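Local atomic coordinates of endo-1,3-beta-glucanase, family GH16 (Zobellia galactanivorans, PDB entry 5FUI), a protein that probably anchors a marine laminarinase to its substrate through this C-terminal family 6 carbohydrate-binding module, which binds laminarin. Residues Leu11-Glu14 with Ala15-Leu19. Residues are numbered along the deposited sequence; the frame is centred on the assembly and turned at random.
Sequences LKIE and AESYL. With MG (magnesium ion), chain E.
A magnesium site and a tight turn share the exit of edge strand 10-14, where Glu14 and Glu16 reach the same ion from consecutive segments. Each gives one oxygen: Glu14 OE1 lies 2.5 Å from the magnesium and Glu16 OE1 2.4 Å. The two side chains extend alongside each other to the ion, their carboxylates twisted by 61° relative to one another. In Glu16 a chi1 of 74° leaves CG flanked by the residue's own N and C, and a sharp bend at chi2 folds the carboxylate back, bringing Glu16 OE1 to 3.4 Å from Glu14 CB. Glu16 OE2, at 3.3 Å from the ion, instead accepts a bond from the coordinated water, which ties that ligand to the carboxylate. The backbone carbonyls of Glu34 and Asn126 also bind the metal, so the site joins the strand end to other parts of the family 6 beta-sandwich. Directly after the strand the chain turns, and Ser17 closes the turn on the carbonyl of Glu14. Glu14 O accepts two bonds: Ser17 N donates over 3.0 Å from above the carbonyl plane, and Ser17 OG donates over 2.7 Å within that plane, at a C=O...donor angle of 151°. The i to i+3 backbone bond, with helical-type backbone angles at both Ala15 and Glu16, identifies a type I beta-turn spanning Glu14-Ser17. On the inner side, Ile13 CG2 packs 3.7 Å from Ser17 OG, while Ile13 also touches Tyr47 and Ile50 of strand 44-52 in the facing sheet.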
# COMPACT_ATOMS: atom_id res chain seq x y z
N LEU A 11 7.85 10.83 -1.43
CA LEU A 11 8.30 9.68 -2.20
C LEU A 11 7.03 8.97 -2.69
O LEU A 11 6.19 8.59 -1.82
CB LEU A 11 9.14 8.75 -1.35
CG LEU A 11 9.47 7.43 -2.06
CD1 LEU A 11 10.52 7.65 -3.19
CD2 LEU A 11 9.97 6.35 -1.08
N LYS A 12 6.83 8.85 -4.02
CA LYS A 12 5.70 8.10 -4.55
C LYS A 12 6.16 6.76 -5.06
O LYS A 12 7.12 6.68 -5.89
CB LYS A 12 4.94 8.93 -5.60
CG LYS A 12 3.66 8.33 -6.13
CD LYS A 12 3.03 9.44 -6.98
CE LYS A 12 1.73 9.02 -7.54
NZ LYS A 12 1.36 9.75 -8.78
N ILE A 13 5.58 5.68 -4.53
CA ILE A 13 5.91 4.28 -4.92
C ILE A 13 4.74 3.76 -5.72
O ILE A 13 3.62 3.61 -5.19
CB ILE A 13 6.10 3.35 -3.72
CG1 ILE A 13 7.21 3.90 -2.82
CG2 ILE A 13 6.40 1.90 -4.09
CD1 ILE A 13 7.08 3.37 -1.38
N GLU A 14 4.94 3.45 -7.02
CA GLU A 14 3.84 2.91 -7.82
C GLU A 14 3.58 1.50 -7.29
O GLU A 14 4.52 0.75 -7.05
CB GLU A 14 4.12 2.88 -9.35
CG GLU A 14 4.24 4.29 -9.90
CD GLU A 14 2.85 5.07 -9.78
OE1 GLU A 14 1.73 4.43 -9.71
OE2 GLU A 14 2.86 6.30 -9.78
N ALA A 15 2.33 1.17 -7.00
CA ALA A 15 2.06 -0.11 -6.28
C ALA A 15 2.49 -1.32 -7.14
O ALA A 15 2.71 -2.42 -6.60
CB ALA A 15 0.57 -0.20 -5.89
N GLU A 16 2.44 -1.15 -8.50
CA GLU A 16 2.78 -2.24 -9.43
C GLU A 16 4.31 -2.48 -9.47
O GLU A 16 4.75 -3.35 -10.18
CB GLU A 16 2.14 -1.98 -10.80
CG GLU A 16 2.82 -0.88 -11.62
CD GLU A 16 2.26 0.51 -11.35
OE1 GLU A 16 1.62 0.77 -10.28
OE2 GLU A 16 2.38 1.39 -12.24
N SER A 17 5.09 -1.68 -8.77
CA SER A 17 6.57 -1.72 -8.80
C SER A 17 7.16 -2.68 -7.81
O SER A 17 8.38 -2.68 -7.57
CB SER A 17 7.15 -0.31 -8.63
OG SER A 17 7.09 0.11 -7.26
N TYR A 18 6.33 -3.54 -7.22
CA TYR A 18 6.84 -4.47 -6.20
C TYR A 18 7.93 -5.43 -6.75
O TYR A 18 7.91 -5.73 -7.97
CB TYR A 18 5.72 -5.36 -5.63
CG TYR A 18 4.82 -6.02 -6.64
CD1 TYR A 18 5.22 -7.18 -7.36
CD2 TYR A 18 3.54 -5.53 -6.84
CE1 TYR A 18 4.35 -7.79 -8.30
CE2 TYR A 18 2.68 -6.11 -7.71
CZ TYR A 18 3.08 -7.25 -8.42
OH TYR A 18 2.20 -7.81 -9.33
N LEU A 19 8.89 -5.82 -5.91
CA LEU A 19 9.89 -6.86 -6.36
C LEU A 19 9.30 -8.22 -6.16
O LEU A 19 9.53 -9.07 -7.00
CB LEU A 19 11.19 -6.69 -5.60
CG LEU A 19 12.33 -7.65 -5.88
CD1 LEU A 19 12.79 -7.46 -7.30
CD2 LEU A 19 13.50 -7.38 -4.91
MG MG E . 0.05 2.58 -10.16
O HOH W 1 0.77 3.70 -12.08